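Local coordinates for protein CopN (PDB 4NRH) that probably acts as a gatekeeper of type III secretion in Chlamydia pneumoniae, forming a complex with the chaperone Scc3 that directs secretion of translocator proteins, at residues 168-173 / 177-182; 216-221 / 259-264; 222-227 / 253-258. All blocks are in the same frame, centred on the assembly; numbering follows the deposited sequence.

Contact 1: 168-173 / 177-182; sequences TGLKRQ and VPSAQL. Unlike the reference sequence in segment 168-173: G169 (reference Glu).
L170 and L182 meet across the tight end of a helical hairpin, in which helix 152-172 stops, the chain turns, and helix 179-215 sets off in the reverse direction. The backbones come nearest between L170 and S179, whose CA atoms lie 6.2 Å apart. Q173, with positive phi (52°), is the first residue to leave the helical conformation, and P178 occupies the N-cap position of the following helix, where its carbonyl O receives L182 N.

The contact between the helices is made by van der Waals packing, and no hydrogen bond crosses it. The two leucines slide past each other in opposite directions, and the closest approach of their side chains is that of L170 CD2 to L182 CB at 3.9 Å. L182 carries its own CG beside the backbone N, with CD1 extended (chi2 177°), which drives that methyl into the backbone of the opposing helix. There it rests on the peptide group that follows G169, 3.5 Å from G169 C and 3.8 Å from L170 N. G169 differs from the reference sequence, which has Glu at this position, and without a side chain it presents bare backbone to the methyl.

Around the hairpin, R172 and Q181 touch the loop residues N106 and T136. On the solvent side S179 adds its hydroxyl, which stands anti to the backbone N (chi1 165°), with OG 3.9 Å from L170 CD2, the same methyl that touches L182.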
loop_
_atom_site.group_PDB
_atom_site.type_symbol
_atom_site.label_atom_id
_atom_site.label_comp_id
_atom_site.label_asym_id
_atom_site.label_seq_id
_atom_site.Cartn_x
_atom_site.Cartn_y
_atom_site.Cartn_z
ATOM N N THR A 168 -9.678 -0.057 13.438
ATOM C CA THR A 168 -10.471 -0.094 14.660
ATOM C C THR A 168 -11.215 -1.423 14.751
ATOM O O THR A 168 -11.305 -2.027 15.820
ATOM C CB THR A 168 -11.478 1.073 14.718
ATOM O OG1 THR A 168 -10.768 2.318 14.732
ATOM C CG2 THR A 168 -12.347 0.977 15.966
ATOM N N GLY A 169 -11.740 -1.873 13.615
ATOM C CA GLY A 169 -12.464 -3.128 13.544
ATOM C C GLY A 169 -11.606 -4.342 13.851
ATOM O O GLY A 169 -12.117 -5.372 14.286
ATOM N N LEU A 170 -10.301 -4.224 13.619
ATOM C CA LEU A 170 -9.377 -5.321 13.888
ATOM C C LEU A 170 -9.140 -5.495 15.384
ATOM O O LEU A 170 -9.010 -6.617 15.874
ATOM C CB LEU A 170 -8.042 -5.093 13.176
ATOM C CG LEU A 170 -7.930 -5.579 11.731
ATOM C CD1 LEU A 170 -6.515 -5.372 11.215
ATOM C CD2 LEU A 170 -8.336 -7.040 11.619
ATOM N N LYS A 171 -9.079 -4.379 16.103
ATOM C CA LYS A 171 -8.888 -4.403 17.548
ATOM C C LYS A 171 -10.085 -5.020 18.263
ATOM O O LYS A 171 -9.931 -5.924 19.084
ATOM C CB LYS A 171 -8.637 -2.990 18.076
ATOM C CG LYS A 171 -7.243 -2.458 17.789
ATOM C CD LYS A 171 -6.939 -1.225 18.625
ATOM C CE LYS A 171 -6.681 -1.589 20.079
ATOM N NZ LYS A 171 -5.420 -2.363 20.241
ATOM N N ARG A 172 -11.276 -4.521 17.946
ATOM C CA ARG A 172 -12.502 -4.950 18.614
ATOM C C ARG A 172 -12.866 -6.412 18.357
ATOM O O ARG A 172 -13.482 -7.052 19.209
ATOM C CB ARG A 172 -13.669 -4.055 18.189
ATOM C CG ARG A 172 -13.539 -2.612 18.644
ATOM C CD ARG A 172 -14.750 -1.789 18.230
ATOM N NE ARG A 172 -14.692 -0.429 18.757
ATOM C CZ ARG A 172 -15.111 -0.082 19.971
ATOM N NH1 ARG A 172 -15.618 -0.997 20.785
ATOM N NH2 ARG A 172 -15.023 1.180 20.370
ATOM N N GLN A 173 -12.476 -6.930 17.194
ATOM C CA GLN A 173 -12.807 -8.300 16.795
ATOM C C GLN A 173 -14.305 -8.578 16.911
ATOM O O GLN A 173 -14.717 -9.557 17.533
ATOM C CB GLN A 173 -12.027 -9.318 17.633
ATOM C CG GLN A 173 -10.523 -9.271 17.451
ATOM C CD GLN A 173 -9.824 -10.432 18.134
ATOM O OE1 GLN A 173 -9.397 -10.325 19.284
ATOM N NE2 GLN A 173 -9.711 -11.553 17.430
ATOM N N VAL A 177 -18.180 -8.487 11.134
ATOM C CA VAL A 177 -17.236 -8.708 10.043
ATOM C C VAL A 177 -15.987 -9.434 10.539
ATOM O O VAL A 177 -15.304 -8.955 11.444
ATOM C CB VAL A 177 -16.826 -7.382 9.370
ATOM C CG1 VAL A 177 -15.775 -7.628 8.297
ATOM C CG2 VAL A 177 -18.046 -6.690 8.778
ATOM N N PRO A 178 -15.690 -10.600 9.943
ATOM C CA PRO A 178 -14.567 -11.456 10.345
ATOM C C PRO A 178 -13.208 -10.788 10.146
ATOM O O PRO A 178 -13.048 -9.958 9.248
ATOM C CB PRO A 178 -14.711 -12.680 9.433
ATOM C CG PRO A 178 -15.492 -12.195 8.263
ATOM C CD PRO A 178 -16.437 -11.171 8.809
ATOM N N SER A 179 -12.249 -11.151 10.993
ATOM C CA SER A 179 -10.907 -10.576 10.966
ATOM C C SER A 179 -10.217 -10.748 9.615
ATOM O O SER A 179 -9.622 -9.805 9.092
ATOM C CB SER A 179 -10.049 -11.197 12.070
ATOM O OG SER A 179 -8.673 -10.935 11.858
ATOM N N ALA A 180 -10.289 -11.957 9.064
ATOM C CA ALA A 180 -9.636 -12.268 7.793
ATOM C C ALA A 180 -10.136 -11.374 6.663
ATOM O O ALA A 180 -9.370 -10.991 5.777
ATOM C CB ALA A 180 -9.846 -13.732 7.438
ATOM N N GLN A 181 -11.424 -11.049 6.697
ATOM C CA GLN A 181 -12.025 -10.194 5.680
ATOM C C GLN A 181 -11.510 -8.763 5.769
ATOM O O GLN A 181 -11.238 -8.129 4.749
ATOM C CB GLN A 181 -13.548 -10.204 5.795
ATOM C CG GLN A 181 -14.224 -9.295 4.788
ATOM C CD GLN A 181 -13.887 -9.667 3.356
ATOM O OE1 GLN A 181 -14.208 -10.763 2.895
ATOM N NE2 GLN A 181 -13.234 -8.754 2.645
ATOM N N LEU A 182 -11.383 -8.258 6.993
ATOM C CA LEU A 182 -10.867 -6.914 7.213
ATOM C C LEU A 182 -9.441 -6.809 6.692
ATOM O O LEU A 182 -9.053 -5.789 6.128
ATOM C CB LEU A 182 -10.917 -6.547 8.698
ATOM C CG LEU A 182 -12.291 -6.200 9.275
ATOM C CD1 LEU A 182 -12.192 -5.928 10.767
ATOM C CD2 LEU A 182 -12.891 -5.004 8.548
#

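Contact 2: 216-221 / 259-264; sequences EGIQTP and VDSVTG
S261 OG, packed against I218, binds a water at 2.8 Å that joins it to the loop 216-221, while the backbone N of the same serine is hydrogen-bonded to D258 OD1, the N-cap carboxylate oxygen of its own helix. The same water gives a short hydrogen bond of 2.5 Å to Q219 O, so a backbone carbonyl of the loop is tied to the first turn of helix 259-272 through one solvent molecule. No direct hydrogen bond spans the two segments.

The loop starts at a Schellman motif that ends helix 179-215. G217 is its C-prime residue, with positive phi, and I218 N returns to L213 O. The turn aims I218 at the incoming helix of this third helical domain of the LcrE family.

I218 divides its two branches between neighbouring residues of that helix. CG2 lies against the serine hydroxyl, 3.4 Å from S261 OG. The other branch sits beside the backbone N and is fully extended (chi2 179°), which carries CD1 to D260, 3.6 Å from its CB. The two side chains cross at about a right angle, and the isoleucine methyl also touches D260 OD2. L213 lies under both I218 and S261.

At the solvent-exposed side two carboxylates come near each other, E216 OE1 4.3 Å from D260 OD2. These like charges probably repel slightly, although both residues are exposed and solvent should screen them.

At the start of the helix, V259 O accepts from two donors of one residue. T263 N and T263 OG1 approach it from opposite faces of the carbonyl plane, the hydroxyl at 2.8 Å and tilted 32° from that plane.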
loop_
_atom_site.group_PDB
_atom_site.type_symbol
_atom_site.label_atom_id
_atom_site.label_comp_id
_atom_site.label_asym_id
_atom_site.label_seq_id
_atom_site.Cartn_x
_atom_site.Cartn_y
_atom_site.Cartn_z
ATOM N N GLU A 216 2.295 25.601 -28.807
ATOM C CA GLU A 216 3.000 25.444 -30.075
ATOM C C GLU A 216 2.045 25.095 -31.217
ATOM O O GLU A 216 2.459 24.563 -32.247
ATOM C CB GLU A 216 4.093 24.380 -29.955
ATOM C CG GLU A 216 3.674 23.124 -29.211
ATOM C CD GLU A 216 4.793 22.102 -29.133
ATOM O OE1 GLU A 216 5.498 21.917 -30.148
ATOM O OE2 GLU A 216 4.967 21.487 -28.059
ATOM N N GLY A 217 0.765 25.398 -31.022
ATOM C CA GLY A 217 -0.228 25.252 -32.071
ATOM C C GLY A 217 -0.636 23.824 -32.379
ATOM O O GLY A 217 -1.203 23.551 -33.437
ATOM N N ILE A 218 -0.349 22.907 -31.461
ATOM C CA ILE A 218 -0.728 21.510 -31.643
ATOM C C ILE A 218 -2.078 21.208 -30.998
ATOM O O ILE A 218 -2.255 21.383 -29.793
ATOM C CB ILE A 218 0.337 20.559 -31.069
ATOM C CG1 ILE A 218 1.670 20.770 -31.787
ATOM C CG2 ILE A 218 -0.116 19.113 -31.199
ATOM C CD1 ILE A 218 2.785 19.896 -31.269
ATOM N N GLN A 219 -3.025 20.754 -31.812
ATOM C CA GLN A 219 -4.359 20.421 -31.330
ATOM C C GLN A 219 -4.398 19.018 -30.730
ATOM O O GLN A 219 -3.843 18.076 -31.296
ATOM C CB GLN A 219 -5.378 20.537 -32.467
ATOM C CG GLN A 219 -6.744 19.941 -32.159
ATOM C CD GLN A 219 -7.626 20.869 -31.343
ATOM O OE1 GLN A 219 -7.240 21.336 -30.272
ATOM N NE2 GLN A 219 -8.824 21.140 -31.852
ATOM N N THR A 220 -5.056 18.886 -29.582
ATOM C CA THR A 220 -5.194 17.593 -28.924
ATOM C C THR A 220 -6.654 17.145 -28.963
ATOM O O THR A 220 -7.554 17.980 -29.047
ATOM C CB THR A 220 -4.702 17.651 -27.461
ATOM O OG1 THR A 220 -5.384 18.702 -26.764
ATOM C CG2 THR A 220 -3.206 17.906 -27.414
ATOM N N PRO A 221 -6.893 15.824 -28.909
ATOM C CA PRO A 221 -8.264 15.298 -28.948
ATOM C C PRO A 221 -9.127 15.783 -27.786
ATOM O O PRO A 221 -8.656 15.855 -26.649
ATOM C CB PRO A 221 -8.059 13.781 -28.876
ATOM C CG PRO A 221 -6.683 13.561 -29.399
ATOM C CD PRO A 221 -5.892 14.742 -28.932
ATOM N N VAL A 259 3.648 13.715 -33.345
ATOM C CA VAL A 259 4.877 13.215 -32.733
ATOM C C VAL A 259 5.198 13.882 -31.393
ATOM O O VAL A 259 5.622 13.210 -30.451
ATOM C CB VAL A 259 6.083 13.380 -33.699
ATOM C CG1 VAL A 259 6.247 14.829 -34.148
ATOM C CG2 VAL A 259 7.362 12.842 -33.067
ATOM N N ASP A 260 4.982 15.189 -31.297
ATOM C CA ASP A 260 5.229 15.908 -30.050
ATOM C C ASP A 260 4.213 15.514 -28.983
ATOM O O ASP A 260 4.526 15.485 -27.794
ATOM C CB ASP A 260 5.193 17.419 -30.280
ATOM C CG ASP A 260 6.264 17.890 -31.242
ATOM O OD1 ASP A 260 7.451 17.898 -30.852
ATOM O OD2 ASP A 260 5.922 18.253 -32.387
ATOM N N SER A 261 2.995 15.210 -29.421
ATOM C CA SER A 261 1.936 14.783 -28.515
ATOM C C SER A 261 2.246 13.403 -27.947
ATOM O O SER A 261 2.157 13.185 -26.738
ATOM C CB SER A 261 0.586 14.771 -29.233
ATOM O OG SER A 261 0.229 16.071 -29.668
ATOM N N VAL A 262 2.599 12.475 -28.832
ATOM C CA VAL A 262 2.942 11.114 -28.441
ATOM C C VAL A 262 4.151 11.107 -27.510
ATOM O O VAL A 262 4.138 10.456 -26.464
ATOM C CB VAL A 262 3.237 10.235 -29.673
ATOM C CG1 VAL A 262 3.792 8.883 -29.248
ATOM C CG2 VAL A 262 1.982 10.061 -30.508
ATOM N N THR A 263 5.191 11.839 -27.900
ATOM C CA THR A 263 6.397 11.987 -27.091
ATOM C C THR A 263 6.082 12.549 -25.706
ATOM O O THR A 263 6.603 12.069 -24.699
ATOM C CB THR A 263 7.426 12.902 -27.788
ATOM O OG1 THR A 263 7.839 12.304 -29.024
ATOM C CG2 THR A 263 8.646 13.120 -26.903
ATOM N N GLY A 264 5.224 13.565 -25.666
ATOM C CA GLY A 264 4.844 14.201 -24.417
ATOM C C GLY A 264 4.194 13.243 -23.436
ATOM O O GLY A 264 4.503 13.260 -22.242
HETATM O O HOH W 1 -2.471 16.115 -30.560
#

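Contact 3: 222-227 / 253-258; sequences SDLNFV and NLIGDD
The extended backbone at L224, in the loop leading to helix 226-237, passes the last turn of helix 244-255 with its CA 6.7 Å from that of I255. Just beyond, G256 leaves the helical conformation with positive phi (98°), and the chain turns away toward helix 259-272.

L224 carries the contact. Its side chain points at the end of the opposing helix, CG anti to the backbone N (chi1 178°), and the two methyls part to meet neighbouring residues. CD1 goes to L254, 3.6 Å from its CD1, and the two leucines cross at about a right angle. This methyl also comes within 3.6 Å of L254 O, so it covers a carbonyl in the last turn as well as a side chain. CD2 goes to I255 and packs along its ethyl branch, 3.6 Å from the CG1 methylene and 3.8 Å from the CD1 methyl. That branch runs anti to the backbone N, which leaves I255 CG2 in the crowded position between N and the carbonyl carbon.

More apolar groups surround this cluster. L210 of helix 179-215 and V229 of helix 226-237 touch L224, and V265 of helix 259-272 touches both L254 and I255. Parts of four helices thus gather around the cluster. Next to it, N225 is the N-cap of helix 226-237, its OD1 accepting from K228 N.

With three buried aliphatic side chains and no hydrogen bond between the segments, the join rests on shape and the exclusion of water. Polar side chains act at its margins, where N225 and D258 cap the starts of the following helices.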
loop_
_atom_site.group_PDB
_atom_site.type_symbol
_atom_site.label_atom_id
_atom_site.label_comp_id
_atom_site.label_asym_id
_atom_site.label_seq_id
_atom_site.Cartn_x
_atom_site.Cartn_y
_atom_site.Cartn_z
ATOM N N SER A 222 -10.378 16.116 -28.084
ATOM C CA SER A 222 -11.302 16.648 -27.089
ATOM C C SER A 222 -11.689 15.591 -26.057
ATOM O O SER A 222 -12.038 15.919 -24.923
ATOM C CB SER A 222 -12.558 17.202 -27.766
ATOM O OG SER A 222 -13.308 16.170 -28.379
ATOM N N ASP A 223 -11.619 14.323 -26.452
ATOM C CA ASP A 223 -11.990 13.224 -25.565
ATOM C C ASP A 223 -10.860 12.833 -24.615
ATOM O O ASP A 223 -10.939 11.816 -23.927
ATOM C CB ASP A 223 -12.435 12.008 -26.388
ATOM C CG ASP A 223 -11.376 11.541 -27.380
ATOM O OD1 ASP A 223 -10.204 11.958 -27.268
ATOM O OD2 ASP A 223 -11.720 10.747 -28.280
ATOM N N LEU A 224 -9.811 13.649 -24.588
ATOM C CA LEU A 224 -8.629 13.369 -23.782
ATOM C C LEU A 224 -8.661 14.087 -22.436
ATOM O O LEU A 224 -8.807 15.308 -22.378
ATOM C CB LEU A 224 -7.360 13.759 -24.540
ATOM C CG LEU A 224 -6.064 13.548 -23.758
ATOM C CD1 LEU A 224 -5.840 12.071 -23.486
ATOM C CD2 LEU A 224 -4.882 14.149 -24.495
ATOM N N ASN A 225 -8.528 13.325 -21.356
ATOM C CA ASN A 225 -8.479 13.899 -20.016
ATOM C C ASN A 225 -7.589 13.067 -19.098
ATOM O O ASN A 225 -7.140 11.985 -19.479
ATOM C CB ASN A 225 -9.889 14.025 -19.434
ATOM C CG ASN A 225 -10.679 12.734 -19.527
ATOM O OD1 ASN A 225 -10.325 11.727 -18.917
ATOM N ND2 ASN A 225 -11.760 12.761 -20.299
ATOM N N PHE A 226 -7.338 13.567 -17.893
ATOM C CA PHE A 226 -6.403 12.910 -16.980
ATOM C C PHE A 226 -6.893 11.540 -16.517
ATOM O O PHE A 226 -6.091 10.680 -16.154
ATOM C CB PHE A 226 -6.114 13.808 -15.771
ATOM C CG PHE A 226 -7.226 13.855 -14.760
ATOM C CD1 PHE A 226 -8.280 14.741 -14.909
ATOM C CD2 PHE A 226 -7.202 13.031 -13.645
ATOM C CE1 PHE A 226 -9.298 14.792 -13.975
ATOM C CE2 PHE A 226 -8.216 13.078 -12.709
ATOM C CZ PHE A 226 -9.265 13.960 -12.875
ATOM N N VAL A 227 -8.207 11.340 -16.528
ATOM C CA VAL A 227 -8.779 10.047 -16.169
ATOM C C VAL A 227 -8.462 9.018 -17.250
ATOM O O VAL A 227 -8.077 7.885 -16.952
ATOM C CB VAL A 227 -10.302 10.137 -15.960
ATOM C CG1 VAL A 227 -10.886 8.758 -15.690
ATOM C CG2 VAL A 227 -10.621 11.088 -14.814
ATOM N N ASN A 253 -3.524 5.754 -29.481
ATOM C CA ASN A 253 -4.968 5.648 -29.298
ATOM C C ASN A 253 -5.476 6.712 -28.332
ATOM O O ASN A 253 -6.637 7.116 -28.382
ATOM C CB ASN A 253 -5.350 4.257 -28.784
ATOM C CG ASN A 253 -5.094 3.167 -29.804
ATOM O OD1 ASN A 253 -4.955 3.436 -30.997
ATOM N ND2 ASN A 253 -5.031 1.924 -29.338
ATOM N N LEU A 254 -4.587 7.157 -27.451
ATOM C CA LEU A 254 -4.934 8.109 -26.404
ATOM C C LEU A 254 -4.953 9.560 -26.892
ATOM O O LEU A 254 -5.891 10.302 -26.603
ATOM C CB LEU A 254 -3.960 7.961 -25.232
ATOM C CG LEU A 254 -4.224 8.788 -23.975
ATOM C CD1 LEU A 254 -5.589 8.446 -23.399
ATOM C CD2 LEU A 254 -3.130 8.556 -22.945
ATOM N N ILE A 255 -3.918 9.966 -27.625
ATOM C CA ILE A 255 -3.735 11.379 -27.952
ATOM C C ILE A 255 -3.582 11.643 -29.456
ATOM O O ILE A 255 -3.498 12.792 -29.889
ATOM C CB ILE A 255 -2.499 11.950 -27.214
ATOM C CG1 ILE A 255 -2.569 13.480 -27.123
ATOM C CG2 ILE A 255 -1.211 11.478 -27.880
ATOM C CD1 ILE A 255 -1.477 14.100 -26.280
ATOM N N GLY A 256 -3.575 10.586 -30.259
ATOM C CA GLY A 256 -3.426 10.748 -31.696
ATOM C C GLY A 256 -2.007 10.526 -32.187
ATOM O O GLY A 256 -1.175 9.966 -31.473
ATOM N N ASP A 257 -1.732 10.963 -33.412
ATOM C CA ASP A 257 -0.490 10.604 -34.095
ATOM C C ASP A 257 0.562 11.713 -34.165
ATOM O O ASP A 257 1.632 11.510 -34.741
ATOM C CB ASP A 257 -0.804 10.124 -35.514
ATOM C CG ASP A 257 -1.570 8.817 -35.528
ATOM O OD1 ASP A 257 -1.287 7.952 -34.672
ATOM O OD2 ASP A 257 -2.453 8.654 -36.395
ATOM N N ASP A 258 0.267 12.881 -33.601
ATOM C CA ASP A 258 1.245 13.968 -33.590
ATOM C C ASP A 258 2.462 13.565 -32.761
ATOM O O ASP A 258 2.325 13.129 -31.619
ATOM C CB ASP A 258 0.626 15.257 -33.046
ATOM C CG ASP A 258 1.613 16.408 -33.015
ATOM O OD1 ASP A 258 2.344 16.542 -32.012
ATOM O OD2 ASP A 258 1.661 17.176 -33.999
#

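Contacts 2 and 3 belong to one helical domain, their centres about 9 Å apart, whereas contact 1 lies on the other side of the chain's centre, with its centre about 50 Å and 43 Å from theirs. Helix 179-215 spans that distance: it begins in contact 1 and ends where the loop of contact 2 starts. Contact 3 is nested within the loop that contact 2 closes, and the two touch, for example where S261 packs on I255. Contact 3 is buried, its side-chain contacts aliphatic. Contact 2, partly exposed, adds a bridging water and nearby carboxylates, while contact 1 is a local hairpin turn packed by leucines at a partly buried edge.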